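Long-range contacts in nucleoporin NUP82 (Chaetomium thermophilum, PDB 5CWW), which serves as a structural component of the nuclear pore complex and probably as a docking partner for nuclear transport factors: residues L224-F234 and L451-R459; D570-L578 and P585-P593. All coordinates share one frame; numbering follows the deposited sequence.

Interaction 1 (L224-F234 and L451-R459); sequences LADATYLDQDF and LPPRSKNKR
R454 swings CG to the side opposite its carbonyl carbon (chi1 -65°) and runs extended from there to NE, while D231 tucks its carboxylate between its own backbone N and carbonyl carbon (chi1 54°). The two rotations converge on a salt bridge, with D231 OD1 2.6 Å from R454 NE. The carboxylate and guanidinium planes are nearly parallel, 16° apart, but D231 OD1 lies oblique to the guanidinium and the N-H is poorly aimed at it, which leaves the hydrogen bond within the pair weak. On its way to D231 the arginine side chain runs at about a right angle to that of Y229. R454 CG lies over one face of the tyrosine ring in a CH-pi contact, 4.0 Å from the centroid, and T228 CG2 rests on the opposite face. The ring is thus held from both sides, with P452 O in its plane at the edge.

That same P452 O accepts the backbone bond from L230 N (3.0 Å) and also meets the CA of Y229 (3.3 Å), so one carbonyl grips the start of the type I turn from Y229 to Q232. The Q232 side chain folds back so that OE1 accepts from T228 N (2.6 Å), just before the turn, and from Y229 N, its first residue. At the inner end, L451 CD1 enters an apolar hollow lined by A227 CB (3.7 Å), L224 CD1 and F234 CZ.

This is loop-to-loop packing at the margin of the N-terminal beta-propeller domain, and D226 makes a salt bridge to a basic side chain of another protein chain in the assembly. Residues 224-234 leave helix 221-225; the loop between strands 437-441 and 469-476 supplies 451-459. K456 forms a salt bridge with E322 and L451 O bonds Q329, both of helix 321-338, whereas L224 packs on L369 of strand 369-370.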
ATOM      1  N   LEU B 224     -12.670  -2.043  -8.875  1.00 47.15           N
ATOM      2  CA  LEU B 224     -11.750  -2.640  -9.834  1.00 44.84           C
ATOM      3  C   LEU B 224     -11.605  -4.151  -9.661  1.00 44.96           C
ATOM      4  O   LEU B 224     -11.513  -4.885 -10.647  1.00 45.85           O
ATOM      5  CB  LEU B 224     -10.378  -1.974  -9.707  1.00 43.40           C
ATOM      6  CG  LEU B 224      -9.264  -2.468 -10.628  1.00 43.39           C
ATOM      7  CD1 LEU B 224      -9.627  -2.258 -12.085  1.00 42.26           C
ATOM      8  CD2 LEU B 224      -7.969  -1.752 -10.289  1.00 42.98           C
ATOM      9  N   ALA B 225     -11.604  -4.610  -8.414  1.00 43.64           N
ATOM     10  CA  ALA B 225     -11.392  -6.027  -8.119  1.00 43.63           C
ATOM     11  C   ALA B 225     -12.469  -6.902  -8.752  1.00 46.27           C
ATOM     12  O   ALA B 225     -12.202  -8.036  -9.149  1.00 45.90           O
ATOM     13  CB  ALA B 225     -11.354  -6.253  -6.612  1.00 44.35           C
ATOM     14  N   ASP B 226     -13.679  -6.365  -8.856  1.00 48.53           N
ATOM     15  CA  ASP B 226     -14.832  -7.141  -9.300  1.00 50.85           C
ATOM     16  C   ASP B 226     -15.254  -6.782 -10.723  1.00 52.49           C
ATOM     17  O   ASP B 226     -16.249  -7.296 -11.231  1.00 53.62           O
ATOM     18  CB  ASP B 226     -16.000  -6.932  -8.337  1.00 53.20           C
ATOM     19  CG  ASP B 226     -15.644  -7.299  -6.910  1.00 54.89           C
ATOM     20  OD1 ASP B 226     -15.014  -8.360  -6.708  1.00 54.44           O
ATOM     21  OD2 ASP B 226     -15.984  -6.524  -5.991  1.00 57.07           O
ATOM     22  N   ALA B 227     -14.489  -5.903 -11.359  1.00 48.98           N
ATOM     23  CA  ALA B 227     -14.807  -5.421 -12.697  1.00 50.53           C
ATOM     24  C   ALA B 227     -14.435  -6.449 -13.759  1.00 51.74           C
ATOM     25  O   ALA B 227     -13.577  -7.302 -13.535  1.00 50.97           O
ATOM     26  CB  ALA B 227     -14.095  -4.112 -12.964  1.00 48.99           C
ATOM     27  N   THR B 228     -15.078  -6.346 -14.919  1.00 54.90           N
ATOM     28  CA  THR B 228     -14.880  -7.293 -16.010  1.00 57.80           C
ATOM     29  C   THR B 228     -14.117  -6.666 -17.176  1.00 57.19           C
ATOM     30  O   THR B 228     -13.300  -7.332 -17.809  1.00 58.60           O
ATOM     31  CB  THR B 228     -16.230  -7.833 -16.529  1.00 61.62           C
ATOM     32  OG1 THR B 228     -16.944  -8.457 -15.453  1.00 62.55           O
ATOM     33  CG2 THR B 228     -16.024  -8.848 -17.647  1.00 63.78           C
ATOM     34  N   TYR B 229     -14.378  -5.390 -17.450  1.00 57.57           N
ATOM     35  CA  TYR B 229     -13.787  -4.715 -18.604  1.00 59.19           C
ATOM     36  C   TYR B 229     -13.016  -3.466 -18.186  1.00 57.41           C
ATOM     37  O   TYR B 229     -13.332  -2.845 -17.171  1.00 54.95           O
ATOM     38  CB  TYR B 229     -14.876  -4.352 -19.614  1.00 65.09           C
ATOM     39  CG  TYR B 229     -15.672  -5.547 -20.091  1.00 72.26           C
ATOM     40  CD1 TYR B 229     -15.135  -6.444 -21.006  1.00 76.99           C
ATOM     41  CD2 TYR B 229     -16.960  -5.779 -19.625  1.00 75.29           C
ATOM     42  CE1 TYR B 229     -15.859  -7.538 -21.443  1.00 80.84           C
ATOM     43  CE2 TYR B 229     -17.691  -6.869 -20.058  1.00 79.03           C
ATOM     44  CZ  TYR B 229     -17.136  -7.744 -20.966  1.00 82.18           C
ATOM     45  OH  TYR B 229     -17.860  -8.832 -21.398  1.00 85.53           O
ATOM     46  N   LEU B 230     -12.011  -3.101 -18.979  1.00 58.70           N
ATOM     47  CA  LEU B 230     -11.090  -2.019 -18.626  1.00 59.95           C
ATOM     48  C   LEU B 230     -11.724  -0.625 -18.654  1.00 61.82           C
ATOM     49  O   LEU B 230     -11.133   0.332 -18.150  1.00 62.44           O
ATOM     50  CB  LEU B 230      -9.869  -2.032 -19.563  1.00 63.91           C
ATOM     51  CG  LEU B 230     -10.085  -1.965 -21.082  1.00 67.28           C
ATOM     52  CD1 LEU B 230     -10.518  -0.587 -21.569  1.00 69.37           C
ATOM     53  CD2 LEU B 230      -8.808  -2.360 -21.798  1.00 67.21           C
ATOM     54  N   ASP B 231     -12.913  -0.508 -19.241  1.00 67.15           N
ATOM     55  CA  ASP B 231     -13.559   0.795 -19.394  1.00 67.60           C
ATOM     56  C   ASP B 231     -14.698   1.007 -18.399  1.00 66.97           C
ATOM     57  O   ASP B 231     -15.404   2.012 -18.465  1.00 69.42           O
ATOM     58  CB  ASP B 231     -14.079   0.970 -20.826  1.00 72.61           C
ATOM     59  CG  ASP B 231     -14.995  -0.156 -21.262  1.00 76.10           C
ATOM     60  OD1 ASP B 231     -15.593  -0.821 -20.392  1.00 76.01           O
ATOM     61  OD2 ASP B 231     -15.120  -0.373 -22.485  1.00 77.74           O
ATOM     62  N   GLN B 232     -14.878   0.064 -17.480  1.00 62.99           N
ATOM     63  CA  GLN B 232     -15.870   0.226 -16.426  1.00 62.01           C
ATOM     64  C   GLN B 232     -15.429   1.330 -15.475  1.00 60.58           C
ATOM     65  O   GLN B 232     -14.291   1.798 -15.534  1.00 59.09           O
ATOM     66  CB  GLN B 232     -16.083  -1.083 -15.664  1.00 61.66           C
ATOM     67  CG  GLN B 232     -16.748  -2.176 -16.488  1.00 64.13           C
ATOM     68  CD  GLN B 232     -17.042  -3.424 -15.676  1.00 66.37           C
ATOM     69  OE1 GLN B 232     -16.601  -4.519 -16.021  1.00 66.74           O
ATOM     70  NE2 GLN B 232     -17.795  -3.263 -14.594  1.00 68.43           N
ATOM     71  N   ASP B 233     -16.336   1.744 -14.599  1.00 61.58           N
ATOM     72  CA  ASP B 233     -16.073   2.852 -13.694  1.00 64.23           C
ATOM     73  C   ASP B 233     -15.259   2.402 -12.482  1.00 61.26           C
ATOM     74  O   ASP B 233     -15.696   1.542 -11.717  1.00 61.96           O
ATOM     75  CB  ASP B 233     -17.390   3.484 -13.243  1.00 68.50           C
ATOM     76  CG  ASP B 233     -17.236   4.328 -11.999  1.00 70.97           C
ATOM     77  OD1 ASP B 233     -16.516   5.349 -12.057  1.00 72.16           O
ATOM     78  OD2 ASP B 233     -17.842   3.971 -10.965  1.00 72.76           O
ATOM     79  N   PHE B 234     -14.077   2.991 -12.319  1.00 56.96           N
ATOM     80  CA  PHE B 234     -13.209   2.698 -11.182  1.00 53.54           C
ATOM     81  C   PHE B 234     -12.975   3.943 -10.341  1.00 53.24           C
ATOM     82  O   PHE B 234     -12.198   3.918  -9.385  1.00 54.85           O
ATOM     83  CB  PHE B 234     -11.866   2.141 -11.657  1.00 50.29           C
ATOM     84  CG  PHE B 234     -11.990   1.071 -12.697  1.00 49.23           C
ATOM     85  CD1 PHE B 234     -12.739  -0.067 -12.451  1.00 50.44           C
ATOM     86  CD2 PHE B 234     -11.361   1.203 -13.921  1.00 48.68           C
ATOM     87  CE1 PHE B 234     -12.857  -1.053 -13.408  1.00 52.08           C
ATOM     88  CE2 PHE B 234     -11.474   0.219 -14.884  1.00 50.16           C
ATOM     89  CZ  PHE B 234     -12.223  -0.911 -14.626  1.00 51.67           C
ATOM     90  N   LEU B 451      -7.639  -5.197 -17.601  1.00 51.17           N
ATOM     91  CA  LEU B 451      -8.810  -6.019 -17.865  1.00 52.63           C
ATOM     92  C   LEU B 451      -9.081  -6.040 -19.366  1.00 53.79           C
ATOM     93  O   LEU B 451      -8.613  -5.164 -20.087  1.00 53.55           O
ATOM     94  CB  LEU B 451     -10.025  -5.490 -17.108  1.00 52.39           C
ATOM     95  CG  LEU B 451      -9.986  -5.669 -15.590  1.00 51.38           C
ATOM     96  CD1 LEU B 451     -11.042  -4.796 -14.928  1.00 54.30           C
ATOM     97  CD2 LEU B 451     -10.189  -7.132 -15.221  1.00 50.71           C
ATOM     98  N   PRO B 452      -9.828  -7.046 -19.846  1.00 55.89           N
ATOM     99  CA  PRO B 452     -10.117  -7.137 -21.283  1.00 57.86           C
ATOM    100  C   PRO B 452     -10.952  -5.970 -21.807  1.00 59.07           C
ATOM    101  O   PRO B 452     -11.655  -5.327 -21.029  1.00 57.88           O
ATOM    102  CB  PRO B 452     -10.908  -8.444 -21.404  1.00 58.90           C
ATOM    103  CG  PRO B 452     -10.604  -9.209 -20.178  1.00 57.46           C
ATOM    104  CD  PRO B 452     -10.335  -8.213 -19.105  1.00 56.22           C
ATOM    105  N   PRO B 453     -10.876  -5.697 -23.119  1.00 63.00           N
ATOM    106  CA  PRO B 453     -11.817  -4.758 -23.736  1.00 65.29           C
ATOM    107  C   PRO B 453     -13.175  -5.419 -23.941  1.00 69.86           C
ATOM    108  O   PRO B 453     -13.255  -6.647 -23.946  1.00 70.99           O
ATOM    109  CB  PRO B 453     -11.153  -4.424 -25.071  1.00 65.39           C
ATOM    110  CG  PRO B 453     -10.379  -5.649 -25.409  1.00 65.66           C
ATOM    111  CD  PRO B 453      -9.899  -6.212 -24.095  1.00 63.47           C
ATOM    112  N   ARG B 454     -14.225  -4.622 -24.107  1.00 75.16           N
ATOM    113  CA  ARG B 454     -15.562  -5.165 -24.320  1.00 80.96           C
ATOM    114  C   ARG B 454     -15.660  -5.882 -25.665  1.00 87.71           C
ATOM    115  O   ARG B 454     -16.598  -6.644 -25.905  1.00 88.09           O
ATOM    116  CB  ARG B 454     -16.606  -4.052 -24.236  1.00 83.24           C
ATOM    117  CG  ARG B 454     -16.705  -3.425 -22.856  1.00 83.88           C
ATOM    118  CD  ARG B 454     -17.732  -2.310 -22.816  1.00 87.02           C
ATOM    119  NE  ARG B 454     -17.780  -1.666 -21.505  1.00 87.65           N
ATOM    120  CZ  ARG B 454     -18.477  -2.117 -20.466  1.00 88.46           C
ATOM    121  NH1 ARG B 454     -19.194  -3.228 -20.564  1.00 90.47           N
ATOM    122  NH2 ARG B 454     -18.452  -1.451 -19.320  1.00 87.40           N
ATOM    123  N   SER B 455     -14.684  -5.637 -26.535  1.00 91.20           N
ATOM    124  CA  SER B 455     -14.623  -6.289 -27.838  1.00 98.12           C
ATOM    125  C   SER B 455     -14.498  -7.803 -27.690  1.00101.30           C
ATOM    126  O   SER B 455     -15.029  -8.563 -28.499  1.00103.27           O
ATOM    127  CB  SER B 455     -13.443  -5.746 -28.648  1.00 98.67           C
ATOM    128  OG  SER B 455     -13.472  -4.330 -28.711  1.00 97.49           O
ATOM    129  N   LYS B 456     -13.789  -8.231 -26.650  1.00102.78           N
ATOM    130  CA  LYS B 456     -13.573  -9.650 -26.392  1.00108.00           C
ATOM    131  C   LYS B 456     -14.880 -10.359 -26.050  1.00113.33           C
ATOM    132  O   LYS B 456     -15.668  -9.870 -25.239  1.00110.64           O
ATOM    133  CB  LYS B 456     -12.567  -9.835 -25.252  1.00107.61           C
ATOM    134  CG  LYS B 456     -12.427 -11.271 -24.755  1.00110.71           C
ATOM    135  CD  LYS B 456     -11.436 -11.361 -23.607  1.00111.04           C
ATOM    136  CE  LYS B 456     -11.419 -12.752 -22.994  1.00113.23           C
ATOM    137  NZ  LYS B 456     -10.509 -12.827 -21.818  1.00112.31           N
ATOM    138  N   ASN B 457     -15.093 -11.515 -26.671  1.00119.27           N
ATOM    139  CA  ASN B 457     -16.248 -12.353 -26.374  1.00126.09           C
ATOM    140  C   ASN B 457     -15.859 -13.492 -25.440  1.00127.23           C
ATOM    141  O   ASN B 457     -14.907 -14.226 -25.708  1.00127.21           O
ATOM    142  CB  ASN B 457     -16.850 -12.914 -27.663  1.00130.06           C
ATOM    143  CG  ASN B 457     -17.433 -11.832 -28.553  1.00131.23           C
ATOM    144  OD1 ASN B 457     -17.010 -10.678 -28.505  1.00129.94           O
ATOM    145  ND2 ASN B 457     -18.412 -12.203 -29.371  1.00133.91           N
ATOM    146  N   LYS B 458     -16.595 -13.632 -24.344  1.00126.75           N
ATOM    147  CA  LYS B 458     -16.289 -14.647 -23.342  1.00128.63           C
ATOM    148  C   LYS B 458     -16.466 -16.046 -23.916  1.00132.96           C
ATOM    149  O   LYS B 458     -17.474 -16.342 -24.560  1.00135.17           O
ATOM    150  CB  LYS B 458     -17.174 -14.468 -22.107  1.00127.50           C
ATOM    151  CG  LYS B 458     -17.032 -13.111 -21.434  1.00125.14           C
ATOM    152  CD  LYS B 458     -17.832 -13.041 -20.141  1.00124.55           C
ATOM    153  CE  LYS B 458     -17.699 -11.680 -19.476  1.00122.79           C
ATOM    154  NZ  LYS B 458     -18.385 -11.629 -18.155  1.00121.68           N
ATOM    155  N   ARG B 459     -15.477 -16.903 -23.675  1.00134.11           N
ATOM    156  CA  ARG B 459     -15.503 -18.276 -24.163  1.00138.26           C
ATOM    157  C   ARG B 459     -15.770 -19.236 -23.010  1.00135.19           C
ATOM    158  O   ARG B 459     -15.114 -19.170 -21.970  1.00134.50           O
ATOM    159  CB  ARG B 459     -14.181 -18.621 -24.852  1.00140.42           C
ATOM    160  CG  ARG B 459     -13.826 -17.677 -25.990  1.00141.28           C
ATOM    161  CD  ARG B 459     -12.597 -18.147 -26.751  1.00142.76           C
ATOM    162  NE  ARG B 459     -12.237 -17.221 -27.820  1.00143.35           N
ATOM    163  CZ  ARG B 459     -11.250 -17.423 -28.688  1.00144.46           C
ATOM    164  NH1 ARG B 459     -10.515 -18.525 -28.622  1.00145.43           N
ATOM    165  NH2 ARG B 459     -10.997 -16.520 -29.625  1.00144.61           N
TER

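Interaction 2 (D570-L578 and P585-P593); sequences DPDLGYFIL and PIALFFETP
F576 lays its CB over the face of the F589 ring, 3.7 Å from the centroid, and its own ring follows as an offset stack with planes 15° apart. With chi1 at 64°, F576 holds its ring alongside that of F589, the two pointing the same way as paired plates. L573 O fits against the edge of the F589 ring, in its plane, 3.4 Å from CE2. With the F589 ring cut back to an alanine, the F576 ring loses its stacking partner and is likely to be left freer to turn, with a gap beside L573 O. Farther along this face, the smaller L578 CD1 and A587 CB meet more loosely.

The strands form an antiparallel hairpin, 576-580 with 585-589, in the last sheet of the beta-propeller; backbone bonding of A587 to F7 is consistent with an N-terminal strand completing this blade. I577 and L588 form a hydrogen-bonded pair, I577 N lying 3.0 Å from L588 O. Beyond F576 the register slips by one residue in a classic beta bulge: F590 and E591 both face Y575, whose O accepts a nearly straight bond from F590 N (2.9 Å) and a weak one from E591 N.

At the bulge, F590 sets the edge of its ring near I577 CG1, while F590 CB fills the space beside Y575 CD2 (3.9 Å). Y575 reaches on to D495 through its hydroxyl. Next to the bulge, G574 leaves room for the E591 carbonyl, since any side chain there would run into E591 O. The final bump is P593, whose CG presses into the concave turn at P571 and D572, 3.2 Å from D572 O, a turn shaped by D570 OD2 accepting from the backbone N of both D572 and L573.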
ATOM      1  N   ASP B 570      26.346   8.985   6.723  1.00 81.33           N
ATOM      2  CA  ASP B 570      27.047  10.223   6.410  1.00 83.38           C
ATOM      3  C   ASP B 570      28.556  10.020   6.562  1.00 88.60           C
ATOM      4  O   ASP B 570      28.992   9.302   7.458  1.00 85.82           O
ATOM      5  CB  ASP B 570      26.559  11.348   7.325  1.00 84.21           C
ATOM      6  CG  ASP B 570      27.306  12.643   7.102  1.00 89.98           C
ATOM      7  OD1 ASP B 570      26.878  13.434   6.236  1.00 91.40           O
ATOM      8  OD2 ASP B 570      28.322  12.873   7.792  1.00 93.80           O
ATOM      9  N   PRO B 571      29.359  10.645   5.684  1.00 96.86           N
ATOM     10  CA  PRO B 571      30.814  10.475   5.787  1.00104.49           C
ATOM     11  C   PRO B 571      31.413  11.059   7.066  1.00106.61           C
ATOM     12  O   PRO B 571      32.431  10.554   7.539  1.00111.33           O
ATOM     13  CB  PRO B 571      31.343  11.218   4.554  1.00107.97           C
ATOM     14  CG  PRO B 571      30.254  12.155   4.169  1.00106.35           C
ATOM     15  CD  PRO B 571      28.990  11.437   4.498  1.00101.66           C
ATOM     16  N   ASP B 572      30.792  12.100   7.615  1.00104.05           N
ATOM     17  CA  ASP B 572      31.313  12.757   8.812  1.00105.24           C
ATOM     18  C   ASP B 572      30.715  12.177  10.092  1.00101.38           C
ATOM     19  O   ASP B 572      31.439  11.894  11.046  1.00100.71           O
ATOM     20  CB  ASP B 572      31.043  14.263   8.752  1.00109.71           C
ATOM     21  CG  ASP B 572      31.712  14.930   7.564  1.00115.72           C
ATOM     22  OD1 ASP B 572      32.787  14.456   7.139  1.00118.74           O
ATOM     23  OD2 ASP B 572      31.164  15.931   7.057  1.00117.49           O
ATOM     24  N   LEU B 573      29.395  12.008  10.113  1.00 98.75           N
ATOM     25  CA  LEU B 573      28.710  11.492  11.296  1.00 98.57           C
ATOM     26  C   LEU B 573      28.790   9.969  11.367  1.00 94.73           C
ATOM     27  O   LEU B 573      28.739   9.389  12.452  1.00 95.91           O
ATOM     28  CB  LEU B 573      27.248  11.938  11.305  1.00 96.80           C
ATOM     29  CG  LEU B 573      27.003  13.436  11.495  1.00 99.25           C
ATOM     30  CD1 LEU B 573      25.533  13.762  11.281  1.00 97.25           C
ATOM     31  CD2 LEU B 573      27.456  13.895  12.875  1.00102.15           C
ATOM     32  N   GLY B 574      28.902   9.332  10.205  1.00 89.85           N
ATOM     33  CA  GLY B 574      29.045   7.890  10.130  1.00 86.45           C
ATOM     34  C   GLY B 574      27.777   7.163   9.721  1.00 80.30           C
ATOM     35  O   GLY B 574      26.887   7.735   9.089  1.00 80.18           O
ATOM     36  N   TYR B 575      27.706   5.892  10.100  1.00 77.82           N
ATOM     37  CA  TYR B 575      26.633   4.995   9.687  1.00 72.48           C
ATOM     38  C   TYR B 575      25.888   4.491  10.916  1.00 71.81           C
ATOM     39  O   TYR B 575      26.460   3.789  11.752  1.00 74.33           O
ATOM     40  CB  TYR B 575      27.218   3.838   8.874  1.00 71.34           C
ATOM     41  CG  TYR B 575      26.253   2.728   8.514  1.00 68.66           C
ATOM     42  CD1 TYR B 575      24.971   3.002   8.051  1.00 65.65           C
ATOM     43  CD2 TYR B 575      26.648   1.399   8.604  1.00 69.22           C
ATOM     44  CE1 TYR B 575      24.101   1.976   7.712  1.00 63.97           C
ATOM     45  CE2 TYR B 575      25.790   0.373   8.267  1.00 66.10           C
ATOM     46  CZ  TYR B 575      24.519   0.662   7.821  1.00 63.47           C
ATOM     47  OH  TYR B 575      23.676  -0.372   7.487  1.00 61.22           O
ATOM     48  N   PHE B 576      24.613   4.853  11.029  1.00 68.85           N
ATOM     49  CA  PHE B 576      23.844   4.546  12.228  1.00 68.53           C
ATOM     50  C   PHE B 576      22.339   4.548  11.985  1.00 67.13           C
ATOM     51  O   PHE B 576      21.864   4.963  10.927  1.00 65.56           O
ATOM     52  CB  PHE B 576      24.183   5.549  13.335  1.00 71.70           C
ATOM     53  CG  PHE B 576      23.805   6.969  13.010  1.00 72.80           C
ATOM     54  CD1 PHE B 576      24.566   7.719  12.128  1.00 74.85           C
ATOM     55  CD2 PHE B 576      22.698   7.558  13.598  1.00 73.01           C
ATOM     56  CE1 PHE B 576      24.224   9.026  11.832  1.00 75.18           C
ATOM     57  CE2 PHE B 576      22.350   8.864  13.305  1.00 74.01           C
ATOM     58  CZ  PHE B 576      23.115   9.599  12.423  1.00 74.85           C
ATOM     59  N   ILE B 577      21.603   4.066  12.982  1.00 74.07           N
ATOM     60  CA  ILE B 577      20.148   4.082  12.968  1.00 76.70           C
ATOM     61  C   ILE B 577      19.640   5.141  13.924  1.00 73.06           C
ATOM     62  O   ILE B 577      20.221   5.353  14.985  1.00 73.80           O
ATOM     63  CB  ILE B 577      19.562   2.728  13.379  1.00 84.00           C
ATOM     64  CG1 ILE B 577      20.041   1.639  12.433  1.00 90.48           C
ATOM     65  CG2 ILE B 577      18.038   2.765  13.384  1.00 82.13           C
ATOM     66  CD1 ILE B 577      19.992   0.302  13.066  1.00 95.33           C
ATOM     67  N   LEU B 578      18.545   5.789  13.545  1.00 68.54           N
ATOM     68  CA  LEU B 578      17.907   6.782  14.393  1.00 68.13           C
ATOM     69  C   LEU B 578      16.465   6.373  14.678  1.00 65.02           C
ATOM     70  O   LEU B 578      15.697   6.088  13.758  1.00 62.27           O
ATOM     71  CB  LEU B 578      17.957   8.161  13.734  1.00 69.82           C
ATOM     72  CG  LEU B 578      17.390   9.316  14.559  1.00 71.62           C
ATOM     73  CD1 LEU B 578      18.206   9.531  15.829  1.00 75.29           C
ATOM     74  CD2 LEU B 578      17.346  10.585  13.725  1.00 74.60           C
ATOM     75  N   PRO B 585      15.828   9.960  22.534  1.00 72.46           N
ATOM     76  CA  PRO B 585      16.290   9.472  21.232  1.00 68.28           C
ATOM     77  C   PRO B 585      16.951   8.105  21.309  1.00 66.93           C
ATOM     78  O   PRO B 585      17.299   7.640  22.393  1.00 68.14           O
ATOM     79  CB  PRO B 585      17.307  10.529  20.812  1.00 69.28           C
ATOM     80  CG  PRO B 585      17.897  10.984  22.095  1.00 72.74           C
ATOM     81  CD  PRO B 585      16.803  10.889  23.136  1.00 74.32           C
ATOM     82  N   ILE B 586      17.113   7.479  20.149  1.00 67.81           N
ATOM     83  CA  ILE B 586      17.842   6.225  20.030  1.00 69.82           C
ATOM     84  C   ILE B 586      18.736   6.323  18.803  1.00 69.84           C
ATOM     85  O   ILE B 586      18.253   6.309  17.671  1.00 70.37           O
ATOM     86  CB  ILE B 586      16.893   5.014  19.905  1.00 68.93           C
ATOM     87  CG1 ILE B 586      15.998   4.913  21.143  1.00 71.15           C
ATOM     88  CG2 ILE B 586      17.690   3.724  19.720  1.00 68.36           C
ATOM     89  CD1 ILE B 586      14.900   3.872  21.030  1.00 70.30           C
ATOM     90  N   ALA B 587      20.039   6.437  19.040  1.00 72.25           N
ATOM     91  CA  ALA B 587      21.020   6.556  17.966  1.00 72.78           C
ATOM     92  C   ALA B 587      22.134   5.531  18.142  1.00 76.57           C
ATOM     93  O   ALA B 587      23.072   5.746  18.910  1.00 79.50           O
ATOM     94  CB  ALA B 587      21.590   7.963  17.926  1.00 74.47           C
ATOM     95  N   LEU B 588      22.019   4.418  17.423  1.00 76.88           N
ATOM     96  CA  LEU B 588      22.967   3.315  17.533  1.00 80.59           C
ATOM     97  C   LEU B 588      23.856   3.227  16.295  1.00 78.57           C
ATOM     98  O   LEU B 588      23.366   3.079  15.173  1.00 75.86           O
ATOM     99  CB  LEU B 588      22.210   2.003  17.739  1.00 82.37           C
ATOM    100  CG  LEU B 588      21.225   2.024  18.912  1.00 85.71           C
ATOM    101  CD1 LEU B 588      20.413   0.743  18.961  1.00 85.11           C
ATOM    102  CD2 LEU B 588      21.956   2.247  20.231  1.00 90.04           C
ATOM    103  N   PHE B 589      25.166   3.306  16.516  1.00 80.40           N
ATOM    104  CA  PHE B 589      26.143   3.407  15.434  1.00 81.67           C
ATOM    105  C   PHE B 589      26.765   2.059  15.075  1.00 90.64           C
ATOM    106  O   PHE B 589      26.939   1.195  15.935  1.00 93.28           O
ATOM    107  CB  PHE B 589      27.246   4.399  15.821  1.00 81.40           C
ATOM    108  CG  PHE B 589      26.789   5.832  15.858  1.00 78.74           C
ATOM    109  CD1 PHE B 589      25.885   6.263  16.815  1.00 77.16           C
ATOM    110  CD2 PHE B 589      27.267   6.748  14.936  1.00 79.31           C
ATOM    111  CE1 PHE B 589      25.461   7.580  16.848  1.00 78.53           C
ATOM    112  CE2 PHE B 589      26.849   8.067  14.964  1.00 79.25           C
ATOM    113  CZ  PHE B 589      25.944   8.483  15.923  1.00 77.93           C
ATOM    114  N   PHE B 590      27.097   1.896  13.796  1.00 99.50           N
ATOM    115  CA  PHE B 590      27.698   0.664  13.286  1.00103.89           C
ATOM    116  C   PHE B 590      29.049   0.910  12.630  1.00102.54           C
ATOM    117  O   PHE B 590      29.826  -0.024  12.432  1.00107.05           O
ATOM    118  CB  PHE B 590      26.767  -0.006  12.282  1.00105.37           C
ATOM    119  CG  PHE B 590      25.432  -0.348  12.846  1.00106.92           C
ATOM    120  CD1 PHE B 590      25.255  -1.496  13.599  1.00108.62           C
ATOM    121  CD2 PHE B 590      24.351   0.485  12.633  1.00106.62           C
ATOM    122  CE1 PHE B 590      24.020  -1.808  14.122  1.00107.67           C
ATOM    123  CE2 PHE B 590      23.119   0.179  13.151  1.00106.58           C
ATOM    124  CZ  PHE B 590      22.949  -0.970  13.898  1.00106.54           C
ATOM    125  N   GLU B 591      29.321   2.163  12.281  1.00100.92           N
ATOM    126  CA  GLU B 591      30.567   2.506  11.608  1.00 97.60           C
ATOM    127  C   GLU B 591      30.830   4.004  11.673  1.00105.02           C
ATOM    128  O   GLU B 591      30.081   4.806  11.113  1.00106.56           O
ATOM    129  CB  GLU B 591      30.522   2.042  10.151  1.00 90.24           C
ATOM    130  CG  GLU B 591      31.832   2.189   9.396  1.00 86.91           C
ATOM    131  CD  GLU B 591      31.733   1.673   7.973  1.00 80.18           C
ATOM    132  OE1 GLU B 591      30.598   1.550   7.462  1.00 76.13           O
ATOM    133  OE2 GLU B 591      32.784   1.381   7.365  1.00 78.64           O
ATOM    134  N   THR B 592      31.905   4.368  12.366  1.00106.21           N
ATOM    135  CA  THR B 592      32.325   5.758  12.490  1.00107.92           C
ATOM    136  C   THR B 592      33.519   6.012  11.575  1.00113.45           C
ATOM    137  O   THR B 592      34.178   5.067  11.145  1.00100.16           O
ATOM    138  CB  THR B 592      32.695   6.107  13.941  1.00117.75           C
ATOM    139  OG1 THR B 592      33.720   5.219  14.403  1.00124.35           O
ATOM    140  CG2 THR B 592      31.478   5.983  14.846  1.00118.53           C
ATOM    141  N   PRO B 593      33.797   7.289  11.263  1.00125.92           N
ATOM    142  CA  PRO B 593      34.953   7.614  10.417  1.00130.45           C
ATOM    143  C   PRO B 593      36.275   7.146  11.021  1.00136.40           C
ATOM    144  O   PRO B 593      37.215   6.880  10.272  1.00137.94           O
ATOM    145  CB  PRO B 593      34.909   9.143  10.333  1.00136.48           C
ATOM    146  CG  PRO B 593      33.502   9.507  10.634  1.00132.54           C
ATOM    147  CD  PRO B 593      33.019   8.488  11.614  1.00128.23           C
TER

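Followed from the N terminus, the chain leaves strand 217-220, and the end of helix 221-225 opens the first half of interaction 1. It then travels through 216 residues, including the sheet that begins with strand 254-258 and the helices 298-315 and 321-338, before 451-459 returns to close this large loop. Interaction 2 comes later and in series, neither enclosed by the first loop nor crossing it; it closes a hairpin with just six residues between its segments. Their centres lie 52 Å apart, on opposite sides of the chain's centre. Interaction 1 joins peripheral connections of two different sheets, whereas interaction 2 pairs neighbouring strands within the last sheet.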